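PDB 4MG4: phosphonomutase from Burkholderia cenocepacia J2315, which adopts the closed, eight-stranded parallel beta/alpha barrel of the TIM-barrel class and is assembled as a pair of identical subunits. Local coordinates for residues G37-V42 with V48-G53; D103-I108 with I141-Q146; A109-A114 with V153-N158. All coordinates share one frame; numbering follows the deposited sequence.

Contact 1: residues G37-V42 with V48-G53; sequences GSARVV and VALATG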
loop_
_atom_site.group_PDB
_atom_site.type_symbol
_atom_site.label_atom_id
_atom_site.label_comp_id
_atom_site.label_asym_id
_atom_site.label_seq_id
_atom_site.Cartn_x
_atom_site.Cartn_y
_atom_site.Cartn_z
ATOM N N GLY A 37 0.411 -6.815 2.155
ATOM C CA GLY A 37 0.240 -7.355 0.801
ATOM C C GLY A 37 1.564 -7.405 0.051
ATOM O O GLY A 37 1.875 -8.408 -0.620
ATOM N N SER A 38 2.321 -6.303 0.123
ATOM C CA SER A 38 3.608 -6.202 -0.560
ATOM C C SER A 38 4.627 -7.177 0.060
ATOM O O SER A 38 5.455 -7.785 -0.646
ATOM C CB SER A 38 4.124 -4.760 -0.615
ATOM O OG SER A 38 4.196 -4.091 0.649
ATOM N N ALA A 39 4.540 -7.344 1.372
ATOM C CA ALA A 39 5.389 -8.331 2.056
ATOM C C ALA A 39 5.167 -9.732 1.532
ATOM O O ALA A 39 6.124 -10.469 1.240
ATOM C CB ALA A 39 5.140 -8.297 3.552
ATOM N N ARG A 40 3.892 -10.122 1.458
ATOM C CA ARG A 40 3.519 -11.428 0.920
ATOM C C ARG A 40 3.965 -11.638 -0.516
ATOM O O ARG A 40 4.536 -12.706 -0.867
ATOM C CB ARG A 40 2.016 -11.638 1.056
ATOM C CG ARG A 40 1.490 -12.970 0.524
ATOM C CD ARG A 40 2.420 -14.162 0.732
ATOM N NE ARG A 40 2.470 -14.658 2.102
ATOM C CZ ARG A 40 3.388 -15.516 2.565
ATOM N NH1 ARG A 40 4.364 -15.975 1.772
ATOM N NH2 ARG A 40 3.336 -15.917 3.832
ATOM N N VAL A 41 3.767 -10.632 -1.358
ATOM C CA VAL A 41 4.235 -10.709 -2.763
ATOM C C VAL A 41 5.744 -10.887 -2.880
ATOM O O VAL A 41 6.234 -11.734 -3.658
ATOM C CB VAL A 41 3.789 -9.481 -3.548
ATOM C CG1 VAL A 41 4.547 -9.334 -4.870
ATOM C CG2 VAL A 41 2.287 -9.515 -3.752
ATOM N N VAL A 42 6.497 -10.124 -2.089
ATOM C CA VAL A 42 7.962 -10.223 -2.124
ATOM C C VAL A 42 8.434 -11.594 -1.592
ATOM O O VAL A 42 9.377 -12.181 -2.164
ATOM C CB VAL A 42 8.623 -9.029 -1.422
ATOM C CG1 VAL A 42 10.126 -9.231 -1.290
ATOM C CG2 VAL A 42 8.341 -7.750 -2.212
ATOM N N VAL A 48 14.611 -13.820 0.665
ATOM C CA VAL A 48 15.095 -14.557 1.841
ATOM C C VAL A 48 14.920 -13.783 3.162
ATOM O O VAL A 48 15.015 -14.349 4.247
ATOM C CB VAL A 48 16.562 -14.985 1.646
ATOM C CG1 VAL A 48 16.635 -15.977 0.490
ATOM C CG2 VAL A 48 17.455 -13.806 1.339
ATOM N N ALA A 49 14.635 -12.505 3.033
ATOM C CA ALA A 49 14.322 -11.655 4.154
ATOM C C ALA A 49 13.562 -10.466 3.594
ATOM O O ALA A 49 13.633 -10.217 2.387
ATOM C CB ALA A 49 15.595 -11.193 4.805
ATOM N N LEU A 50 12.887 -9.721 4.461
ATOM C CA LEU A 50 12.205 -8.473 4.104
ATOM C C LEU A 50 12.762 -7.268 4.882
ATOM O O LEU A 50 13.170 -7.402 6.051
ATOM C CB LEU A 50 10.723 -8.544 4.437
ATOM C CG LEU A 50 9.997 -9.748 3.755
ATOM C CD1 LEU A 50 8.582 -9.743 4.274
ATOM C CD2 LEU A 50 10.076 -9.758 2.238
ATOM N N ALA A 51 12.700 -6.102 4.237
ATOM C CA ALA A 51 13.017 -4.863 4.882
ATOM C C ALA A 51 11.840 -3.921 4.739
ATOM O O ALA A 51 11.131 -3.970 3.718
ATOM C CB ALA A 51 14.235 -4.220 4.245
ATOM N N THR A 52 11.636 -3.031 5.695
ATOM C CA THR A 52 10.801 -1.895 5.416
ATOM C C THR A 52 11.683 -0.740 5.015
ATOM O O THR A 52 12.869 -0.639 5.442
ATOM C CB THR A 52 9.934 -1.533 6.591
ATOM O OG1 THR A 52 10.758 -0.946 7.616
ATOM C CG2 THR A 52 9.259 -2.765 7.155
ATOM N N GLY A 53 11.101 0.184 4.262
ATOM C CA GLY A 53 11.791 1.414 3.944
ATOM C C GLY A 53 10.914 2.558 4.440
ATOM O O GLY A 53 9.722 2.604 4.159
#
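Leu50 reaches from strand 50-52 to Ala39 and Val42, side chains one helical turn apart on helix 36-44. This is the helix-to-second-strand contact of a beta-alpha-beta unit made of strand 28-33, helix 36-44 and strand 50-52, in a TIM barrel.

Between the two segments the interaction is entirely apolar. The isobutyl group of Leu50 divides its two methyls between the helical residues: CD1 goes to the Ala39 methyl and CD2 to the isopropyl group of Val42. Leu50 has CG anti to its carbonyl carbon (chi1 -56°), which carries the fork across to the helix. The Val42 and Leu50 side chains pass alongside each other in opposite directions, so they meet flank to flank.

No hydrogen bond crosses between the segments; the backbone bonds run within the helix and along the sheet. Within the helix, Val42 N bonds to Ser38 O at 2.9 Å; on the strand, Leu50 pairs with Pro88 and Thr90, and Ala51 with Val33.

Other packing closes in around the contact. Ala39 also meets Ile81 of helix 71-84, while Val42 packs on Val257 of the second subunit, so this buried contact borders the subunit interface directly, through Val42.

At the contact itself, Leu50 CD1 lies 3.8 Å from Ala39 CB, and Leu50 CD2 sits 3.6 Å from Val42 CG1.

Contact 2: residues D103-I108 with I141-Q146; sequences DVAETI and IAAARQ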
loop_
_atom_site.group_PDB
_atom_site.type_symbol
_atom_site.label_atom_id
_atom_site.label_comp_id
_atom_site.label_asym_id
_atom_site.label_seq_id
_atom_site.Cartn_x
_atom_site.Cartn_y
_atom_site.Cartn_z
ATOM N N ASP A 103 15.782 7.541 24.389
ATOM C CA ASP A 103 14.591 7.567 23.565
ATOM C C ASP A 103 14.721 6.641 22.365
ATOM O O ASP A 103 13.778 5.914 21.997
ATOM C CB ASP A 103 14.253 8.980 23.106
ATOM C CG ASP A 103 14.089 9.963 24.288
ATOM O OD1 ASP A 103 13.367 9.578 25.229
ATOM O OD2 ASP A 103 14.708 11.055 24.298
ATOM N N VAL A 104 15.926 6.635 21.787
ATOM C CA VAL A 104 16.232 5.695 20.713
ATOM C C VAL A 104 16.175 4.253 21.264
ATOM O O VAL A 104 15.747 3.330 20.594
ATOM C CB VAL A 104 17.605 6.021 20.126
ATOM C CG1 VAL A 104 18.015 4.965 19.096
ATOM C CG2 VAL A 104 17.625 7.402 19.498
ATOM N N ALA A 105 16.649 4.019 22.477
ATOM C CA ALA A 105 16.568 2.665 23.058
ATOM C C ALA A 105 15.134 2.190 23.117
ATOM O O ALA A 105 14.853 1.034 22.781
ATOM C CB ALA A 105 17.171 2.645 24.442
ATOM N N GLU A 106 14.219 3.077 23.541
ATOM C CA GLU A 106 12.781 2.744 23.591
ATOM C C GLU A 106 12.277 2.369 22.188
ATOM O O GLU A 106 11.563 1.417 21.997
ATOM C CB GLU A 106 11.950 3.885 24.158
ATOM C CG GLU A 106 10.444 3.622 24.180
ATOM C CD GLU A 106 9.632 4.739 24.881
ATOM O OE1 GLU A 106 9.972 5.141 25.995
ATOM O OE2 GLU A 106 8.621 5.195 24.310
ATOM N N THR A 107 12.651 3.127 21.193
ATOM C CA THR A 107 12.256 2.832 19.815
ATOM C C THR A 107 12.707 1.430 19.385
ATOM O O THR A 107 11.974 0.655 18.805
ATOM C CB THR A 107 12.790 3.914 18.859
ATOM O OG1 THR A 107 12.181 5.175 19.189
ATOM C CG2 THR A 107 12.481 3.580 17.392
ATOM N N ILE A 108 13.981 1.105 19.622
ATOM C CA ILE A 108 14.483 -0.201 19.275
ATOM C C ILE A 108 13.740 -1.287 20.045
ATOM O O ILE A 108 13.346 -2.314 19.504
ATOM C CB ILE A 108 15.984 -0.315 19.617
ATOM C CG1 ILE A 108 16.730 0.670 18.761
ATOM C CG2 ILE A 108 16.463 -1.779 19.658
ATOM C CD1 ILE A 108 16.865 0.228 17.432
ATOM N N ILE A 141 23.565 4.497 18.886
ATOM C CA ILE A 141 23.790 3.078 18.532
ATOM C C ILE A 141 23.986 2.240 19.796
ATOM O O ILE A 141 23.463 1.160 19.969
ATOM C CB ILE A 141 24.983 2.928 17.586
ATOM C CG1 ILE A 141 24.588 3.479 16.207
ATOM C CG2 ILE A 141 25.427 1.477 17.476
ATOM C CD1 ILE A 141 25.755 3.861 15.383
ATOM N N ALA A 142 24.764 2.773 20.729
ATOM C CA ALA A 142 25.025 2.031 21.962
ATOM C C ALA A 142 23.784 1.812 22.770
ATOM O O ALA A 142 23.575 0.719 23.307
ATOM C CB ALA A 142 26.094 2.742 22.781
ATOM N N ALA A 143 22.929 2.826 22.839
ATOM C CA ALA A 143 21.636 2.675 23.560
ATOM C C ALA A 143 20.743 1.598 22.879
ATOM O O ALA A 143 20.072 0.800 23.557
ATOM C CB ALA A 143 20.936 4.021 23.611
ATOM N N ALA A 144 20.744 1.593 21.556
ATOM C CA ALA A 144 20.028 0.592 20.772
ATOM C C ALA A 144 20.570 -0.829 21.067
ATOM O O ALA A 144 19.815 -1.778 21.211
ATOM C CB ALA A 144 20.125 0.924 19.259
ATOM N N ARG A 145 21.869 -1.003 21.112
ATOM C CA ARG A 145 22.518 -2.293 21.352
ATOM C C ARG A 145 22.124 -2.775 22.733
ATOM O O ARG A 145 21.750 -3.931 22.943
ATOM C CB ARG A 145 24.036 -2.156 21.271
ATOM C CG ARG A 145 24.853 -3.342 21.744
ATOM C CD ARG A 145 24.961 -4.398 20.664
ATOM N NE ARG A 145 23.739 -5.113 20.355
ATOM C CZ ARG A 145 23.358 -5.476 19.113
ATOM N NH1 ARG A 145 24.022 -5.066 18.020
ATOM N NH2 ARG A 145 22.262 -6.210 18.960
ATOM N N GLN A 146 22.162 -1.840 23.673
ATOM C CA GLN A 146 21.810 -2.198 25.035
ATOM C C GLN A 146 20.360 -2.650 25.156
ATOM O O GLN A 146 20.084 -3.646 25.864
ATOM C CB GLN A 146 22.202 -1.066 25.996
ATOM C CG GLN A 146 21.779 -1.325 27.419
ATOM C CD GLN A 146 22.198 -0.180 28.317
ATOM O OE1 GLN A 146 21.738 0.973 28.159
ATOM N NE2 GLN A 146 23.093 -0.467 29.233
#
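This is a close helix-to-helix contact in the outer layer of the barrel, where Ala105 and Ile108 of helix 101-113 meet Ala143 and Ala144 of helix 134-150. Strand 118-122 lies between the two helices in the chain and also beneath them: Val104 and Ala144 both rest on Leu121, and Ile108 on Cys119.

Small residues let the backbones come remarkably near, with Ala105 CA only 4.6 Å from Ala144 CA. Here the side chains of Ala105 and Ala143 that face each other are single methyls. Ala105 CB comes up against the Ala143 peptide, 3.6 Å from Ala143 O, and its distance to Ala143 CB is 4.1 Å.

One turn further along, Ile108 supplies the longer side chain. Its chi1 (-64°, CG1 anti to the carbonyl carbon) sets CG1 against the Ala144 methyl, and chi2 of -76° turns CD1 back toward the same methyl. The tighter approach is Ile108 CG1 to Ala144 CB, 3.4 Å, shorter than a usual van der Waals separation. The other branch lies beside the backbone, with Ile108 CG2 3.7 Å from Ala144 O.

Charged groups work away from this seam. Glu106 pairs with Arg71, while Arg145 forms salt bridges with Asp149 and Asp193.

No hydrogen bond or salt bridge crosses between the two segments. The fit therefore rests on shape and burial: the small alanine side chains are consistent with the close spacing, Ile108 fills in alongside, and the tight methylene-to-methyl pair suggests a snug fit in which Ile108 has little freedom to turn.

Contact 3: residues A109-A114 with V153-N158; sequences AMSIRA and VDYFIN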
loop_
_atom_site.group_PDB
_atom_site.type_symbol
_atom_site.label_atom_id
_atom_site.label_comp_id
_atom_site.label_asym_id
_atom_site.label_seq_id
_atom_site.Cartn_x
_atom_site.Cartn_y
_atom_site.Cartn_z
ATOM N N ALA A 109 13.527 -1.061 21.326
ATOM C CA ALA A 109 12.805 -2.025 22.138
ATOM C C ALA A 109 11.418 -2.224 21.602
ATOM O O ALA A 109 10.937 -3.346 21.583
ATOM C CB ALA A 109 12.740 -1.603 23.627
ATOM N N MET A 110 10.761 -1.161 21.163
ATOM C CA MET A 110 9.445 -1.309 20.545
ATOM C C MET A 110 9.490 -2.085 19.217
ATOM O O MET A 110 8.582 -2.859 18.924
ATOM C CB MET A 110 8.786 0.040 20.384
ATOM C CG MET A 110 8.651 0.655 21.745
ATOM S SD MET A 110 7.172 0.062 22.576
ATOM C CE MET A 110 7.069 -1.587 23.140
ATOM N N SER A 111 10.554 -1.901 18.427
ATOM C CA SER A 111 10.687 -2.628 17.171
ATOM C C SER A 111 10.785 -4.112 17.430
ATOM O O SER A 111 10.269 -4.907 16.662
ATOM C CB SER A 111 11.868 -2.118 16.333
ATOM O OG SER A 111 13.117 -2.613 16.850
ATOM N N ILE A 112 11.445 -4.494 18.518
ATOM C CA ILE A 112 11.635 -5.887 18.901
ATOM C C ILE A 112 10.293 -6.484 19.340
ATOM O O ILE A 112 9.920 -7.603 18.927
ATOM C CB ILE A 112 12.710 -5.994 20.009
ATOM C CG1 ILE A 112 14.104 -5.707 19.383
ATOM C CG2 ILE A 112 12.696 -7.362 20.607
ATOM C CD1 ILE A 112 15.208 -5.442 20.358
ATOM N N ARG A 113 9.567 -5.709 20.152
ATOM C CA ARG A 113 8.206 -6.089 20.583
ATOM C C ARG A 113 7.263 -6.284 19.381
ATOM O O ARG A 113 6.417 -7.213 19.400
ATOM C CB ARG A 113 7.642 -5.071 21.578
ATOM C CG ARG A 113 8.448 -5.114 22.837
ATOM C CD ARG A 113 8.176 -3.903 23.695
ATOM N NE ARG A 113 9.062 -3.855 24.838
ATOM C CZ ARG A 113 9.652 -2.786 25.334
ATOM N NH1 ARG A 113 9.442 -1.553 24.884
ATOM N NH2 ARG A 113 10.477 -2.970 26.370
ATOM N N ALA A 114 7.450 -5.478 18.332
ATOM C CA ALA A 114 6.704 -5.564 17.069
ATOM C C ALA A 114 7.134 -6.743 16.170
ATOM O O ALA A 114 6.419 -7.094 15.251
ATOM C CB ALA A 114 6.824 -4.234 16.321
ATOM N N VAL A 153 17.658 -10.773 22.559
ATOM C CA VAL A 153 17.397 -11.172 21.194
ATOM C C VAL A 153 18.629 -11.006 20.289
ATOM O O VAL A 153 19.471 -10.139 20.540
ATOM C CB VAL A 153 16.227 -10.386 20.571
ATOM C CG1 VAL A 153 14.892 -10.760 21.217
ATOM C CG2 VAL A 153 16.448 -8.898 20.618
ATOM N N ASP A 154 18.666 -11.814 19.237
ATOM C CA ASP A 154 19.698 -11.741 18.155
ATOM C C ASP A 154 19.158 -10.713 17.149
ATOM O O ASP A 154 18.199 -10.975 16.407
ATOM C CB ASP A 154 19.842 -13.110 17.531
ATOM C CG ASP A 154 21.038 -13.252 16.633
ATOM O OD1 ASP A 154 21.598 -12.240 16.217
ATOM O OD2 ASP A 154 21.397 -14.434 16.343
ATOM N N TYR A 155 19.734 -9.516 17.196
ATOM C CA TYR A 155 19.155 -8.337 16.526
ATOM C C TYR A 155 20.244 -7.565 15.825
ATOM O O TYR A 155 21.293 -7.271 16.422
ATOM C CB TYR A 155 18.509 -7.429 17.559
ATOM C CG TYR A 155 17.748 -6.218 17.040
ATOM C CD1 TYR A 155 16.401 -6.279 16.742
ATOM C CD2 TYR A 155 18.369 -5.000 16.870
ATOM C CE1 TYR A 155 15.697 -5.132 16.315
ATOM C CE2 TYR A 155 17.677 -3.857 16.487
ATOM C CZ TYR A 155 16.332 -3.930 16.192
ATOM O OH TYR A 155 15.594 -2.822 15.802
ATOM N N PHE A 156 20.013 -7.277 14.554
ATOM C CA PHE A 156 21.045 -6.708 13.678
ATOM C C PHE A 156 20.834 -5.188 13.539
ATOM O O PHE A 156 19.868 -4.703 12.886
ATOM C CB PHE A 156 21.006 -7.429 12.345
ATOM C CG PHE A 156 22.199 -7.189 11.465
ATOM C CD1 PHE A 156 22.343 -5.980 10.764
ATOM C CD2 PHE A 156 23.148 -8.162 11.304
ATOM C CE1 PHE A 156 23.453 -5.746 9.951
ATOM C CE2 PHE A 156 24.270 -7.912 10.489
ATOM C CZ PHE A 156 24.419 -6.717 9.838
ATOM N N ILE A 157 21.776 -4.425 14.086
ATOM C CA ILE A 157 21.779 -2.957 13.958
ATOM C C ILE A 157 22.637 -2.575 12.778
ATOM O O ILE A 157 23.852 -2.708 12.816
ATOM C CB ILE A 157 22.267 -2.247 15.263
ATOM C CG1 ILE A 157 21.313 -2.609 16.425
ATOM C CG2 ILE A 157 22.301 -0.745 15.071
ATOM C CD1 ILE A 157 21.831 -2.139 17.781
ATOM N N ASN A 158 21.977 -2.143 11.718
ATOM C CA ASN A 158 22.656 -1.705 10.492
ATOM C C ASN A 158 22.773 -0.181 10.624
ATOM O O ASN A 158 21.803 0.524 10.508
ATOM C CB ASN A 158 21.834 -2.101 9.273
ATOM C CG ASN A 158 22.598 -2.017 7.964
ATOM O OD1 ASN A 158 23.795 -2.292 7.900
ATOM N ND2 ASN A 158 21.867 -1.742 6.885
#
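Ser111 and Tyr155 make the firm, buried end of this contact, joined by a hydrogen bond of 2.7 Å from Tyr155 OH to Ser111 OG. The serine oxygen sits between its backbone N and carbonyl carbon (chi1 77°), where it is also hydrogen-bonded to Ile108 O in the preceding turn. Two partners thus fix the hydroxyl, and the phenol is held at its far end.

Next to this bond, Ile112 crosses the tyrosine ring. Its CG1 packs 3.5 Å from Tyr155 CE1, while CD1 makes a CH-pi contact over one face, 4.2 Å from the ring centroid and 22° off the normal.

In this TIM barrel, Val153 and Tyr155 lie on the loop that leads into strand 156-160, while Ser111 and Ile112 are near the end of helix 101-113. Strand 118-122 and helix 134-150 come between them in the chain, and Ala148 of that second helix touches both Ile112 and Tyr155.

Toward the more exposed side, the contact becomes looser and wholly aliphatic. Ile112 and Val153 are each partly exposed. Ile112 CD1 comes to 3.7 Å from Val153 CG2, but the CG2 branch of Ile112 stays 4.1 Å from both Val153 CG1 and Val153 CG2.

Contacts 2 and 3 form one continuous patch, their centres about 9 Å apart, and share helix 101-113: its earlier turns serve contact 2, its last turns contact 3. They meet where Ile108 CD1 packs on Tyr155 OH and where Arg145 NH2 probably hydrogen-bonds to Tyr155 O (2.9 Å). Contact 1 stands apart, its centre about 24 Å from that of contact 2 and about 17 Å from that of contact 3, though contacts 1 and 3 both reach the barrel sheet. Contacts 1 and 2 are buried and have no hydrogen bond or salt bridge across them; contact 3, partly buried, adds a hydrogen bond and an aromatic ring. Of the three, contact 1 alone adjoins the second subunit.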